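Local coordinates for protein RNA polymerase ECF-subfamily sigma factor (PDB 6DXO) that directs RNA polymerase to specific promoters as an ECF sigma factor, is involved in aerial mycelium formation and is usually held inactive by an anti-sigma factor, at residues 15-18 with 19-22; 63-66 with 67-70; 27-30 with 31-35. One frame throughout, in Å; residues are numbered along the deposited sequence.

Contact 1 of 3, residues 15-18 with 19-22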
loop_
_atom_site.group_PDB
_atom_site.type_symbol
_atom_site.label_atom_id
_atom_site.label_comp_id
_atom_site.label_asym_id
_atom_site.label_seq_id
_atom_site.Cartn_x
_atom_site.Cartn_y
_atom_site.Cartn_z
ATOM N N PHE A 15 -8.034 -7.138 -5.943
ATOM C CA PHE A 15 -6.722 -6.487 -6.042
ATOM C C PHE A 15 -6.599 -5.416 -4.948
ATOM O O PHE A 15 -5.539 -5.190 -4.393
ATOM C CB PHE A 15 -6.476 -5.863 -7.416
ATOM C CG PHE A 15 -5.034 -5.520 -7.651
ATOM C CD1 PHE A 15 -4.162 -6.463 -8.173
ATOM C CD2 PHE A 15 -4.536 -4.266 -7.309
ATOM C CE1 PHE A 15 -2.813 -6.152 -8.378
ATOM C CE2 PHE A 15 -3.186 -3.953 -7.500
ATOM C CZ PHE A 15 -2.334 -4.898 -8.023
ATOM N N GLY A 16 -7.704 -4.773 -4.619
ATOM C CA GLY A 16 -7.688 -3.848 -3.486
ATOM C C GLY A 16 -7.266 -4.543 -2.203
ATOM O O GLY A 16 -6.480 -4.012 -1.397
ATOM N N ARG A 17 -7.790 -5.743 -1.996
ATOM C CA ARG A 17 -7.420 -6.557 -0.853
ATOM C C ARG A 17 -5.937 -6.964 -0.882
ATOM O O ARG A 17 -5.299 -7.092 0.168
ATOM C CB ARG A 17 -8.280 -7.820 -0.814
ATOM C CG ARG A 17 -9.773 -7.543 -0.773
ATOM C CD ARG A 17 -10.312 -7.707 0.635
ATOM N NE ARG A 17 -9.529 -6.947 1.599
ATOM C CZ ARG A 17 -9.036 -7.449 2.724
ATOM N NH1 ARG A 17 -9.247 -8.721 3.035
ATOM N NH2 ARG A 17 -8.333 -6.679 3.542
ATOM N N LEU A 18 -5.393 -7.203 -2.070
ATOM C CA LEU A 18 -3.967 -7.522 -2.155
ATOM C C LEU A 18 -3.167 -6.303 -1.670
ATOM O O LEU A 18 -2.205 -6.447 -0.919
ATOM C CB LEU A 18 -3.549 -7.941 -3.571
ATOM C CG LEU A 18 -4.029 -9.337 -4.009
ATOM C CD1 LEU A 18 -3.685 -9.607 -5.471
ATOM C CD2 LEU A 18 -3.459 -10.400 -3.092
ATOM N N TYR A 19 -3.571 -5.115 -2.098
ATOM C CA TYR A 19 -2.975 -3.884 -1.579
ATOM C C TYR A 19 -3.068 -3.796 -0.059
ATOM O O TYR A 19 -2.076 -3.528 0.621
ATOM C CB TYR A 19 -3.581 -2.652 -2.248
ATOM C CG TYR A 19 -3.010 -1.358 -1.695
ATOM C CD1 TYR A 19 -1.827 -0.832 -2.201
ATOM C CD2 TYR A 19 -3.640 -0.693 -0.654
ATOM C CE1 TYR A 19 -1.279 0.348 -1.686
ATOM C CE2 TYR A 19 -3.109 0.489 -0.132
ATOM C CZ TYR A 19 -1.937 1.004 -0.658
ATOM O OH TYR A 19 -1.411 2.164 -0.138
ATOM N N ASP A 20 -4.258 -4.030 0.496
ATOM C CA ASP A 20 -4.384 -4.081 1.949
ATOM C C ASP A 20 -3.371 -5.009 2.623
ATOM O O ASP A 20 -2.753 -4.655 3.627
ATOM C CB ASP A 20 -5.788 -4.537 2.353
ATOM C CG ASP A 20 -6.870 -3.620 1.865
ATOM O OD1 ASP A 20 -6.607 -2.431 1.573
ATOM O OD2 ASP A 20 -8.029 -4.106 1.792
ATOM N N GLN A 21 -3.179 -6.196 2.060
ATOM C CA GLN A 21 -2.367 -7.223 2.688
ATOM C C GLN A 21 -0.857 -6.916 2.594
ATOM O O GLN A 21 -0.100 -7.184 3.526
ATOM C CB GLN A 21 -2.650 -8.569 1.999
ATOM C CG GLN A 21 -1.777 -9.740 2.421
ATOM C CD GLN A 21 -2.251 -11.058 1.805
ATOM O OE1 GLN A 21 -3.299 -11.117 1.161
ATOM N NE2 GLN A 21 -1.472 -12.120 2.005
ATOM N N TYR A 22 -0.445 -6.345 1.473
ATOM C CA TYR A 22 0.987 -6.246 1.155
ATOM C C TYR A 22 1.562 -4.832 1.148
ATOM O O TYR A 22 2.792 -4.670 1.071
ATOM C CB TYR A 22 1.269 -6.876 -0.214
ATOM C CG TYR A 22 1.136 -8.363 -0.237
ATOM C CD1 TYR A 22 0.023 -8.962 -0.811
ATOM C CD2 TYR A 22 2.131 -9.181 0.297
ATOM C CE1 TYR A 22 -0.103 -10.359 -0.862
ATOM C CE2 TYR A 22 2.010 -10.596 0.243
ATOM C CZ TYR A 22 0.887 -11.161 -0.329
ATOM O OH TYR A 22 0.751 -12.540 -0.392
#
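Residues 15-22 form two continuous helical turns in which Y19 N, D20 N, Q21 N and Y22 N each bond to the carbonyl oxygen four residues back, on F15, G16, R17 and L18. On the outer side of these turns R17 reaches along the helix to D20. Its chain bends twice, at chi2 (-101°) and chi3 (51°), and this folds the guanidinium back so that it meets the carboxylate side-on. Both nitrogens go to one oxygen: R17 NE lies 3.2 Å from D20 OD2, and R17 NH2 lies 3.1 Å from the same D20 OD2. The oxygen sits close to the guanidinium plane and receives NE on its anti lone pair, while the two flat groups are twisted 47° apart. D20 OD1 forms a salt bridge of its own, to R67 of the partner chain, so the carboxylate is shared between two arginines and is probably kept ionised. On another side of the helix L18 and Y22 run side by side in the same direction, with L18 CD2 4.0 Å from Y22 CE1. L18 O lies at the edge of the Y22 ring, near its plane, 3.4 Å from Y22 CD1. Y19 sends its hydroxyl to Q66 of the partner chain and sets its ring edge-to-face with F48. Within the all-helical sigma-70 region 2 fold, helix 12-31 packs here on helix 65-79, where L18 and Y22 meet F65, and on helix 37-53, where F15 touches L52 and Y22 touches F48.

Contact 2 of 3, residues 63-66 with 67-70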
loop_
_atom_site.group_PDB
_atom_site.type_symbol
_atom_site.label_atom_id
_atom_site.label_comp_id
_atom_site.label_asym_id
_atom_site.label_seq_id
_atom_site.Cartn_x
_atom_site.Cartn_y
_atom_site.Cartn_z
ATOM N N ARG A 63 5.839 -19.187 -8.544
ATOM C CA ARG A 63 5.607 -17.766 -8.261
ATOM C C ARG A 63 5.092 -17.500 -6.843
ATOM O O ARG A 63 4.363 -18.300 -6.270
ATOM C CB ARG A 63 4.636 -17.175 -9.285
ATOM C CG ARG A 63 3.213 -17.719 -9.176
ATOM C CD ARG A 63 2.439 -17.519 -10.468
ATOM N NE ARG A 63 1.062 -17.986 -10.353
ATOM C CZ ARG A 63 0.666 -19.231 -10.600
ATOM N NH1 ARG A 63 1.555 -20.149 -10.974
ATOM N NH2 ARG A 63 -0.614 -19.560 -10.461
ATOM N N ASP A 64 5.479 -16.356 -6.289
ATOM C CA ASP A 64 5.032 -15.942 -4.965
ATOM C C ASP A 64 4.725 -14.449 -5.063
ATOM O O ASP A 64 5.568 -13.676 -5.494
ATOM C CB ASP A 64 6.123 -16.216 -3.922
ATOM C CG ASP A 64 5.670 -15.900 -2.502
ATOM O OD1 ASP A 64 5.262 -16.837 -1.788
ATOM O OD2 ASP A 64 5.718 -14.715 -2.107
ATOM N N PHE A 65 3.507 -14.057 -4.710
ATOM C CA PHE A 65 3.061 -12.700 -4.991
ATOM C C PHE A 65 3.819 -11.628 -4.195
ATOM O O PHE A 65 4.255 -10.628 -4.764
ATOM C CB PHE A 65 1.556 -12.549 -4.791
ATOM C CG PHE A 65 1.025 -11.239 -5.291
ATOM C CD1 PHE A 65 0.989 -10.971 -6.646
ATOM C CD2 PHE A 65 0.574 -10.269 -4.412
ATOM C CE1 PHE A 65 0.505 -9.755 -7.117
ATOM C CE2 PHE A 65 0.100 -9.062 -4.876
ATOM C CZ PHE A 65 0.059 -8.804 -6.224
ATOM N N GLY A 66 3.973 -11.851 -2.892
ATOM C CA GLY A 66 4.760 -10.967 -2.049
ATOM C C GLY A 66 6.200 -10.838 -2.519
ATOM O O GLY A 66 6.749 -9.742 -2.590
ATOM N N ALA A 67 6.825 -11.964 -2.855
ATOM C CA ALA A 67 8.183 -11.940 -3.382
ATOM C C ALA A 67 8.258 -11.187 -4.707
ATOM O O ALA A 67 9.213 -10.481 -4.975
ATOM C CB ALA A 67 8.729 -13.368 -3.537
ATOM N N TRP A 68 7.220 -11.318 -5.528
ATOM C CA TRP A 68 7.178 -10.631 -6.811
ATOM C C TRP A 68 7.105 -9.124 -6.603
ATOM O O TRP A 68 7.803 -8.359 -7.257
ATOM C CB TRP A 68 5.951 -11.116 -7.598
ATOM C CG TRP A 68 5.889 -10.659 -9.006
ATOM C CD1 TRP A 68 6.926 -10.515 -9.874
ATOM C CD2 TRP A 68 4.706 -10.309 -9.732
ATOM N NE1 TRP A 68 6.470 -10.077 -11.094
ATOM C CE2 TRP A 68 5.106 -9.949 -11.037
ATOM C CE3 TRP A 68 3.348 -10.244 -9.393
ATOM C CZ2 TRP A 68 4.191 -9.538 -12.018
ATOM C CZ3 TRP A 68 2.439 -9.830 -10.362
ATOM C CH2 TRP A 68 2.863 -9.494 -11.663
ATOM N N LEU A 69 6.247 -8.708 -5.678
ATOM C CA LEU A 69 6.135 -7.290 -5.353
ATOM C C LEU A 69 7.508 -6.748 -4.930
ATOM O O LEU A 69 7.937 -5.707 -5.382
ATOM C CB LEU A 69 5.118 -7.087 -4.230
ATOM C CG LEU A 69 3.639 -7.235 -4.627
ATOM C CD1 LEU A 69 2.729 -7.177 -3.403
ATOM C CD2 LEU A 69 3.222 -6.172 -5.648
ATOM N N VAL A 70 8.186 -7.475 -4.058
ATOM C CA VAL A 70 9.480 -7.035 -3.556
ATOM C C VAL A 70 10.506 -6.901 -4.681
ATOM O O VAL A 70 11.281 -5.932 -4.742
ATOM C CB VAL A 70 9.976 -7.956 -2.426
ATOM C CG1 VAL A 70 11.425 -7.659 -2.105
ATOM C CG2 VAL A 70 9.093 -7.772 -1.176
#
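F65 and W68, one helical turn apart, meet rim to rim, with neither ring lying over the face of the other. The six-membered ring of W68 and the F65 ring are inclined at 61°, their centroids 5.9 Å apart, and the closest approach is 3.7 Å from F65 CE1 to W68 CE3. That part of the F65 rim lies near the indole plane, at its edge. Both side chains leave the backbone with CG opposite the nitrogen (chi1 -170° for F65, -171° for W68), yet they cross at a slant, so that only their rims meet. L69 approaches F65 differently: its CG sits 4.0 Å above one face of the ring, toward the rim, and L69 CD1 comes within 3.6 Å of F65 CE2. Away from this apolar cluster, D64 occupies the N-cap of helix 65-79. Its OD2 takes the amide hydrogen of A67 in a nearly straight bond, A67 N to D64 OD2 3.1 Å, on the anti lone pair, while D64 O accepts from W68 N. W68 also stacks on F58 and meets W60 edge-to-face, and F65 does the latter with Y22. Polar and apolar side chains play different roles: the aspartate serves a first-turn amide and its negative charge should suit the positive end of the helix dipole, whereas F65 and L69 pack on helix 12-31, and L69 and W68 on helix 37-53, within sigma-70 region 2.

Contact 3 of 3, residues 27-30 with 31-35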
loop_
_atom_site.group_PDB
_atom_site.type_symbol
_atom_site.label_atom_id
_atom_site.label_comp_id
_atom_site.label_asym_id
_atom_site.label_seq_id
_atom_site.Cartn_x
_atom_site.Cartn_y
_atom_site.Cartn_z
ATOM N N TYR A 27 6.098 -0.915 1.279
ATOM C CA TYR A 27 6.503 0.433 1.711
ATOM C C TYR A 27 7.741 0.378 2.590
ATOM O O TYR A 27 8.683 1.166 2.410
ATOM C CB TYR A 27 5.337 1.068 2.445
ATOM C CG TYR A 27 5.610 2.418 3.059
ATOM C CD1 TYR A 27 5.700 3.554 2.273
ATOM C CD2 TYR A 27 5.729 2.545 4.431
ATOM C CE1 TYR A 27 5.924 4.837 2.874
ATOM C CE2 TYR A 27 5.935 3.788 5.032
ATOM C CZ TYR A 27 6.037 4.915 4.248
ATOM O OH TYR A 27 6.245 6.127 4.866
ATOM N N ARG A 28 7.752 -0.547 3.537
ATOM C CA ARG A 28 8.886 -0.686 4.449
ATOM C C ARG A 28 10.156 -1.130 3.746
ATOM O O ARG A 28 11.232 -0.666 4.087
ATOM C CB ARG A 28 8.554 -1.604 5.622
ATOM C CG ARG A 28 7.509 -0.994 6.562
ATOM C CD ARG A 28 7.438 -1.783 7.845
ATOM N NE ARG A 28 6.597 -2.963 7.720
ATOM C CZ ARG A 28 5.315 -2.993 8.076
ATOM N NH1 ARG A 28 4.742 -1.910 8.574
ATOM N NH2 ARG A 28 4.610 -4.105 7.935
ATOM N N TYR A 29 10.032 -1.997 2.742
ATOM C CA TYR A 29 11.217 -2.361 1.969
ATOM C C TYR A 29 11.810 -1.124 1.268
ATOM O O TYR A 29 13.038 -0.886 1.283
ATOM C CB TYR A 29 10.870 -3.461 0.961
ATOM C CG TYR A 29 11.999 -3.691 -0.033
ATOM C CD1 TYR A 29 13.117 -4.448 0.319
ATOM C CD2 TYR A 29 11.966 -3.106 -1.299
ATOM C CE1 TYR A 29 14.168 -4.659 -0.597
ATOM C CE2 TYR A 29 13.014 -3.306 -2.210
ATOM C CZ TYR A 29 14.105 -4.066 -1.842
ATOM O OH TYR A 29 15.147 -4.239 -2.739
ATOM N N ILE A 30 10.930 -0.322 0.682
ATOM C CA ILE A 30 11.320 0.858 -0.084
ATOM C C ILE A 30 11.830 1.995 0.826
ATOM O O ILE A 30 12.797 2.681 0.489
ATOM C CB ILE A 30 10.143 1.358 -0.969
ATOM C CG1 ILE A 30 9.786 0.315 -2.045
ATOM C CG2 ILE A 30 10.459 2.680 -1.646
ATOM C CD1 ILE A 30 8.614 0.736 -2.943
ATOM N N TYR A 31 11.181 2.152 1.979
ATOM C CA TYR A 31 11.348 3.315 2.864
ATOM C C TYR A 31 12.815 3.623 3.155
ATOM O O TYR A 31 13.235 4.786 3.161
ATOM C CB TYR A 31 10.651 3.015 4.196
ATOM C CG TYR A 31 10.536 4.185 5.147
ATOM C CD1 TYR A 31 9.495 5.081 5.027
ATOM C CD2 TYR A 31 11.453 4.376 6.186
ATOM C CE1 TYR A 31 9.362 6.160 5.901
ATOM C CE2 TYR A 31 11.324 5.465 7.063
ATOM C CZ TYR A 31 10.278 6.342 6.915
ATOM O OH TYR A 31 10.134 7.424 7.777
ATOM N N TYR A 32 13.574 2.566 3.416
ATOM C CA TYR A 32 14.932 2.717 3.917
ATOM C C TYR A 32 15.924 2.839 2.769
ATOM O O TYR A 32 17.127 3.015 3.002
ATOM C CB TYR A 32 15.294 1.551 4.856
ATOM C CG TYR A 32 14.433 1.447 6.116
ATOM C CD1 TYR A 32 14.820 2.050 7.304
ATOM C CD2 TYR A 32 13.246 0.713 6.113
ATOM C CE1 TYR A 32 14.030 1.935 8.468
ATOM C CE2 TYR A 32 12.459 0.603 7.251
ATOM C CZ TYR A 32 12.860 1.198 8.419
ATOM O OH TYR A 32 12.061 1.072 9.543
ATOM N N ARG A 33 15.413 2.773 1.539
ATOM C CA ARG A 33 16.233 2.756 0.326
ATOM C C ARG A 33 16.095 4.001 -0.536
ATOM O O ARG A 33 16.724 4.097 -1.590
ATOM C CB ARG A 33 15.933 1.507 -0.524
ATOM C CG ARG A 33 16.405 0.247 0.140
ATOM C CD ARG A 33 15.864 -1.014 -0.529
ATOM N NE ARG A 33 16.497 -2.204 0.037
ATOM C CZ ARG A 33 16.214 -2.729 1.227
ATOM N NH1 ARG A 33 15.292 -2.186 2.016
ATOM N NH2 ARG A 33 16.869 -3.809 1.636
ATOM N N VAL A 34 15.295 4.963 -0.089
ATOM C CA VAL A 34 15.106 6.172 -0.865
ATOM C C VAL A 34 15.149 7.380 0.042
ATOM O O VAL A 34 15.080 7.257 1.268
ATOM C CB VAL A 34 13.771 6.170 -1.641
ATOM C CG1 VAL A 34 13.723 4.995 -2.605
ATOM C CG2 VAL A 34 12.592 6.170 -0.680
ATOM N N GLY A 35 15.252 8.550 -0.573
ATOM C CA GLY A 35 15.318 9.796 0.161
ATOM C C GLY A 35 13.953 10.445 0.206
ATOM O O GLY A 35 13.572 11.188 -0.699
#
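R33 turns its CG away from its own carbonyl carbon (chi1 -69°) and then runs extended to NE, while Y29 carries its ring opposite its backbone nitrogen (chi1 170°); together these bring the guanidinium of R33 flat onto the tyrosine. The planes differ by only 20° and the centres lie 4.0 Å apart, a cation-pi stack in which Y29 CE1 sits over the centre of the guanidinium. R33 CD adds a CH-pi contact on that ring face. The same arginine gives a bent hydrogen bond to the backbone, R33 NH1 lying 2.7 Å from Y29 O, in the carbonyl plane and on a lone pair, although the oxygen is tilted out of the guanidinium plane. These residues lead from helix 12-31 into the loop before helix 37-53 in sigma-70 region 2, and R33 N reaches back to I30 O (2.8 Å) from above the carbonyl plane. Y27, earlier on the helix, lies alongside Y31, their rings oblique, with Y27 OH 3.3 Å from Y31 CE1 at the edge of the Y31 ring. I30 CG2 faces V34 CG1 at 4.1 Å. On helix 37-53, I30 touches L43 and T44, both residues of the likely polymerase core-binding motif, and Y27 touches T44; R28 bonds to P56 O of the partner chain.

Along the chain the order is contact 1, contact 3, contact 2. Contact 1 lies on helix 12-31, and contact 3 spans its C-terminal end and the loop that follows; their centres are about 19 Å apart and they do not touch. Contact 2 starts helix 65-79, which packs beside that helix: its centre is about 13 Å from that of contact 1, and Y22 lies against F65, G66 and L69. Toward contact 3, about 17 Å away between centres, the touch is slighter, V70 O to the Y29 ring. Helix 37-53 adjoins all three, tying them into one helical bundle. The partner chain, probably the anti-sigma factor, reaches contacts 1 and 3 but not contact 2.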